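Anthrone oxidase-like protein (Streptomyces ambofaciens, PDB 5F9P) acts as an oxygenase that cleaves a carbon–carbon bond, opening ring B oxidatively during the biosynthesis of atypical angucyclines. Local coordinates at residues S92-M96 with A166-E170; Y122-F128 with P216-Y221. Residues are numbered along the deposited sequence.

Contact 1 of 2, residues S92-M96 with A166-E170; sequences SIRLM and ARGLE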
loop_
_atom_site.group_PDB
_atom_site.type_symbol
_atom_site.label_atom_id
_atom_site.label_comp_id
_atom_site.label_asym_id
_atom_site.label_seq_id
_atom_site.Cartn_x
_atom_site.Cartn_y
_atom_site.Cartn_z
ATOM N N SER A 92 12.937 -4.505 -8.391
ATOM C CA SER A 92 12.389 -5.475 -7.443
ATOM C C SER A 92 10.865 -5.588 -7.535
ATOM O O SER A 92 10.171 -4.670 -7.998
ATOM C CB SER A 92 12.786 -5.133 -6.002
ATOM O OG SER A 92 12.055 -4.012 -5.520
ATOM N N ILE A 93 10.362 -6.723 -7.064
ATOM C CA ILE A 93 8.940 -7.019 -7.032
ATOM C C ILE A 93 8.619 -7.663 -5.692
ATOM O O ILE A 93 9.252 -8.650 -5.305
ATOM C CB ILE A 93 8.581 -8.029 -8.127
ATOM C CG1 ILE A 93 8.757 -7.411 -9.514
ATOM C CG2 ILE A 93 7.166 -8.573 -7.915
ATOM C CD1 ILE A 93 8.756 -8.451 -10.636
ATOM N N ARG A 94 7.648 -7.105 -4.980
ATOM C CA ARG A 94 7.170 -7.702 -3.740
ATOM C C ARG A 94 5.652 -7.764 -3.768
ATOM O O ARG A 94 4.983 -6.731 -3.874
ATOM C CB ARG A 94 7.636 -6.906 -2.518
ATOM C CG ARG A 94 9.069 -7.208 -2.085
ATOM C CD ARG A 94 9.958 -6.007 -2.256
ATOM N NE ARG A 94 10.530 -5.571 -0.985
ATOM C CZ ARG A 94 11.112 -4.390 -0.785
ATOM N NH1 ARG A 94 11.183 -3.498 -1.774
ATOM N NH2 ARG A 94 11.601 -4.092 0.413
ATOM N N LEU A 95 5.114 -8.977 -3.690
ATOM C CA LEU A 95 3.673 -9.165 -3.714
ATOM C C LEU A 95 3.271 -9.616 -2.330
ATOM O O LEU A 95 3.546 -10.759 -1.932
ATOM C CB LEU A 95 3.268 -10.215 -4.755
ATOM C CG LEU A 95 3.919 -10.186 -6.138
ATOM C CD1 LEU A 95 3.443 -11.399 -6.932
ATOM C CD2 LEU A 95 3.627 -8.897 -6.904
HETATM N N MSE A 96 2.615 -8.720 -1.598
HETATM C CA MSE A 96 2.450 -8.892 -0.163
HETATM C C MSE A 96 1.001 -9.102 0.252
HETATM O O MSE A 96 0.132 -8.307 -0.086
HETATM C CB MSE A 96 3.031 -7.676 0.558
HETATM C CG MSE A 96 4.553 -7.559 0.458
HETATM SE SE MSE A 96 5.170 -5.809 1.058
HETATM C CE MSE A 96 4.399 -4.739 -0.405
ATOM N N ALA A 166 4.333 -13.363 1.756
ATOM C CA ALA A 166 4.720 -12.515 0.637
ATOM C C ALA A 166 5.580 -13.252 -0.363
ATOM O O ALA A 166 6.299 -14.164 0.003
ATOM C CB ALA A 166 5.460 -11.279 1.146
ATOM N N ARG A 167 5.503 -12.847 -1.624
ATOM C CA ARG A 167 6.449 -13.317 -2.627
ATOM C C ARG A 167 7.455 -12.214 -2.864
ATOM O O ARG A 167 7.081 -11.093 -3.200
ATOM C CB ARG A 167 5.723 -13.697 -3.924
ATOM C CG ARG A 167 4.658 -14.784 -3.707
ATOM C CD ARG A 167 3.777 -14.999 -4.924
ATOM N NE ARG A 167 4.585 -15.315 -6.095
ATOM C CZ ARG A 167 4.099 -15.734 -7.258
ATOM N NH1 ARG A 167 2.791 -15.897 -7.415
ATOM N NH2 ARG A 167 4.927 -16.000 -8.261
ATOM N N GLY A 168 8.733 -12.514 -2.662
ATOM C CA GLY A 168 9.771 -11.529 -2.870
ATOM C C GLY A 168 10.175 -10.843 -1.581
ATOM O O GLY A 168 10.992 -9.931 -1.584
ATOM N N LEU A 169 9.593 -11.277 -0.472
ATOM C CA LEU A 169 9.933 -10.728 0.838
ATOM C C LEU A 169 9.787 -11.847 1.869
ATOM O O LEU A 169 8.765 -12.532 1.911
ATOM C CB LEU A 169 9.012 -9.547 1.179
ATOM C CG LEU A 169 9.134 -8.817 2.525
ATOM C CD1 LEU A 169 8.093 -7.717 2.635
ATOM C CD2 LEU A 169 8.981 -9.771 3.689
ATOM N N GLU A 170 10.816 -12.049 2.683
ATOM C CA GLU A 170 10.763 -13.088 3.701
ATOM C C GLU A 170 10.783 -12.511 5.110
ATOM O O GLU A 170 11.270 -11.410 5.330
ATOM C CB GLU A 170 11.897 -14.097 3.516
ATOM C CG GLU A 170 11.469 -15.344 2.739
ATOM C CD GLU A 170 10.283 -16.074 3.386
ATOM O OE1 GLU A 170 9.936 -15.765 4.556
ATOM O OE2 GLU A 170 9.698 -16.960 2.718
#
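A fused α+β barrel has to be sewn together where its two ferredoxin-like halves meet, and this antiparallel junction between strands 92-105 and 155-167 belongs to one such seam. A166 stands opposite M96 as a non-hydrogen-bonded pair, its CB 3.9 Å from M96 CG on the barrel's inner face, where both also touch F173. R167 then forms a hydrogen-bonded pair with L95: L95 N donates to R167 O and R167 N to L95 O, each at 2.9 Å. On the outer side, L95 CD1 lies over one face of the R167 guanidinium; both side chains touch F78 of helix 76-88, and R167 makes a cation-pi contact with Y73. At G168 the strand has ended. Its phi of 96° suits glycine, and a CB here would also collide with the carbonyl of I93. The turn swings L169 back toward strand 92-105, so that its CB lies 4.0 Å from R94 CG and its CD1 3.8 Å from the SE atom of M96, a selenomethionine.

Contact 2 of 2, residues Y122-F128 with P216-Y221; sequences YTVFTVF and PYSNTY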
loop_
_atom_site.group_PDB
_atom_site.type_symbol
_atom_site.label_atom_id
_atom_site.label_comp_id
_atom_site.label_asym_id
_atom_site.label_seq_id
_atom_site.Cartn_x
_atom_site.Cartn_y
_atom_site.Cartn_z
ATOM N N TYR A 122 -2.244 12.706 -1.135
ATOM C CA TYR A 122 -0.803 12.436 -1.153
ATOM C C TYR A 122 -0.560 11.209 -0.268
ATOM O O TYR A 122 -0.849 11.222 0.934
ATOM C CB TYR A 122 0.022 13.638 -0.682
ATOM C CG TYR A 122 1.507 13.487 -0.969
ATOM C CD1 TYR A 122 2.004 13.700 -2.247
ATOM C CD2 TYR A 122 2.404 13.100 0.030
ATOM C CE1 TYR A 122 3.348 13.549 -2.533
ATOM C CE2 TYR A 122 3.755 12.949 -0.250
ATOM C CZ TYR A 122 4.221 13.183 -1.535
ATOM O OH TYR A 122 5.558 13.030 -1.840
ATOM N N THR A 123 -0.069 10.131 -0.874
ATOM C CA THR A 123 -0.075 8.835 -0.206
ATOM C C THR A 123 1.322 8.435 0.212
ATOM O O THR A 123 2.269 8.481 -0.585
ATOM C CB THR A 123 -0.731 7.750 -1.097
ATOM O OG1 THR A 123 -2.112 8.089 -1.309
ATOM C CG2 THR A 123 -0.653 6.352 -0.437
ATOM N N VAL A 124 1.441 8.040 1.471
ATOM C CA VAL A 124 2.741 7.752 2.075
ATOM C C VAL A 124 2.796 6.294 2.547
ATOM O O VAL A 124 1.922 5.834 3.278
ATOM C CB VAL A 124 3.013 8.730 3.246
ATOM C CG1 VAL A 124 4.369 8.452 3.906
ATOM C CG2 VAL A 124 2.942 10.159 2.742
ATOM N N PHE A 125 3.827 5.575 2.116
ATOM C CA PHE A 125 3.897 4.125 2.276
ATOM C C PHE A 125 5.242 3.678 2.859
ATOM O O PHE A 125 6.299 4.151 2.437
ATOM C CB PHE A 125 3.679 3.466 0.907
ATOM C CG PHE A 125 3.868 1.986 0.900
ATOM C CD1 PHE A 125 2.902 1.147 1.428
ATOM C CD2 PHE A 125 5.010 1.426 0.354
ATOM C CE1 PHE A 125 3.076 -0.220 1.413
ATOM C CE2 PHE A 125 5.184 0.069 0.335
ATOM C CZ PHE A 125 4.218 -0.764 0.872
ATOM N N THR A 126 5.188 2.772 3.834
ATOM C CA THR A 126 6.383 2.141 4.381
ATOM C C THR A 126 6.087 0.694 4.720
ATOM O O THR A 126 5.086 0.394 5.372
ATOM C CB THR A 126 6.886 2.835 5.676
ATOM O OG1 THR A 126 7.152 4.217 5.414
ATOM C CG2 THR A 126 8.172 2.169 6.167
ATOM N N VAL A 127 6.956 -0.202 4.278
ATOM C CA VAL A 127 6.896 -1.590 4.728
ATOM C C VAL A 127 8.083 -1.824 5.647
ATOM O O VAL A 127 9.238 -1.606 5.246
ATOM C CB VAL A 127 6.911 -2.591 3.553
ATOM C CG1 VAL A 127 8.002 -2.245 2.570
ATOM C CG2 VAL A 127 7.087 -4.020 4.070
ATOM N N PHE A 128 7.791 -2.226 6.886
ATOM C CA PHE A 128 8.829 -2.479 7.892
ATOM C C PHE A 128 9.031 -3.971 8.069
ATOM O O PHE A 128 8.103 -4.677 8.484
ATOM C CB PHE A 128 8.431 -1.951 9.274
ATOM C CG PHE A 128 8.016 -0.494 9.312
ATOM C CD1 PHE A 128 6.720 -0.122 9.018
ATOM C CD2 PHE A 128 8.907 0.482 9.720
ATOM C CE1 PHE A 128 6.324 1.210 9.083
ATOM C CE2 PHE A 128 8.524 1.807 9.789
ATOM C CZ PHE A 128 7.224 2.175 9.477
ATOM N N PRO A 216 13.803 -0.728 6.170
ATOM C CA PRO A 216 12.419 -0.544 5.710
ATOM C C PRO A 216 12.421 0.056 4.304
ATOM O O PRO A 216 13.429 0.650 3.897
ATOM C CB PRO A 216 11.837 0.456 6.719
ATOM C CG PRO A 216 12.797 0.416 7.921
ATOM C CD PRO A 216 14.134 0.122 7.328
ATOM N N TYR A 217 11.333 -0.121 3.563
ATOM C CA TYR A 217 11.178 0.549 2.277
ATOM C C TYR A 217 10.049 1.561 2.389
ATOM O O TYR A 217 8.922 1.220 2.762
ATOM C CB TYR A 217 10.887 -0.434 1.128
ATOM C CG TYR A 217 10.590 0.286 -0.190
ATOM C CD1 TYR A 217 11.608 0.572 -1.093
ATOM C CD2 TYR A 217 9.307 0.723 -0.495
ATOM C CE1 TYR A 217 11.349 1.243 -2.271
ATOM C CE2 TYR A 217 9.031 1.395 -1.668
ATOM C CZ TYR A 217 10.059 1.648 -2.557
ATOM O OH TYR A 217 9.806 2.316 -3.727
ATOM N N SER A 218 10.347 2.814 2.076
ATOM C CA SER A 218 9.292 3.810 2.055
ATOM C C SER A 218 9.268 4.549 0.724
ATOM O O SER A 218 10.282 4.631 0.012
ATOM C CB SER A 218 9.415 4.768 3.248
ATOM O OG SER A 218 10.578 5.543 3.138
ATOM N N ASN A 219 8.095 5.048 0.365
ATOM C CA ASN A 219 7.953 5.853 -0.847
ATOM C C ASN A 219 6.646 6.613 -0.738
ATOM O O ASN A 219 5.832 6.332 0.152
ATOM C CB ASN A 219 8.015 4.985 -2.119
ATOM C CG ASN A 219 8.292 5.811 -3.404
ATOM O OD1 ASN A 219 8.578 7.007 -3.342
ATOM N ND2 ASN A 219 8.210 5.157 -4.564
ATOM N N THR A 220 6.457 7.593 -1.611
ATOM C CA THR A 220 5.223 8.362 -1.618
ATOM C C THR A 220 4.610 8.201 -2.997
ATOM O O THR A 220 5.314 7.858 -3.944
ATOM C CB THR A 220 5.480 9.845 -1.329
ATOM O OG1 THR A 220 6.423 10.352 -2.282
ATOM C CG2 THR A 220 6.051 10.029 0.090
ATOM N N TYR A 221 3.309 8.441 -3.117
ATOM C CA TYR A 221 2.599 8.090 -4.354
ATOM C C TYR A 221 1.453 9.038 -4.645
ATOM O O TYR A 221 0.892 9.652 -3.738
ATOM C CB TYR A 221 1.991 6.682 -4.253
ATOM C CG TYR A 221 2.983 5.570 -4.066
ATOM C CD1 TYR A 221 3.587 4.955 -5.159
ATOM C CD2 TYR A 221 3.327 5.136 -2.793
ATOM C CE1 TYR A 221 4.510 3.938 -4.978
ATOM C CE2 TYR A 221 4.255 4.124 -2.599
ATOM C CZ TYR A 221 4.838 3.524 -3.688
ATOM O OH TYR A 221 5.762 2.510 -3.492
#
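In a t rotamer, Y122 swings its ring across to the partner strand, where T220 OG1 donates a 2.8 Å hydrogen bond to Y122 OH. T220, in p, directs OG1 to this hydroxyl, and the same OG1 is also hydrogen-bonded to D53 N. N219, a t rotamer, points its amide away from strand 122-128: ND2 is bonded to S54 O, while T220 N makes a weak 2.8 Å bond to N219 OD1. The backbones pair in regular antiparallel fashion along the whole contact, with six hydrogen bonds linking T123 to Y221, F125 to N219 and V127 to Y217; the two strands are the first and fourth of a ferredoxin-like half-barrel, the fourth at its edge. Inside the barrel, the t rotamers of F125 and Y217 bring their ring edges together, CE2 of F125 lying 4.3 Å from CD2 of Y217. Y221, in m rather than t, brings its ring edge to F125, Y221 CE2 lying 3.6 Å from F125 CB. V127 adopts p, placing CG1 3.7 Å from Y217 CB.

In the fold
Two ferredoxin-like halves in one chain build an eight-stranded barrel like those formed by dimeric relatives, and the contacts illustrate its two kinds of strand pairing. Contact 2 lies within the second half; contact 1 joins strand 92-105, the last of the first half, to strand 155-167 of the second. Their segments alternate along the chain: 92-96, 122-128, 166-170, 216-221. Strand 172-180 separates 122-130 from 155-167 in the sheet, and the contact centres are about 15 Å apart. Barrel curvature nevertheless brings side chains together inside: M96 SE lies 4.0 Å from V127 CG2, and M96 CE 4.2 Å from F125 CZ. The halves thus share one interior.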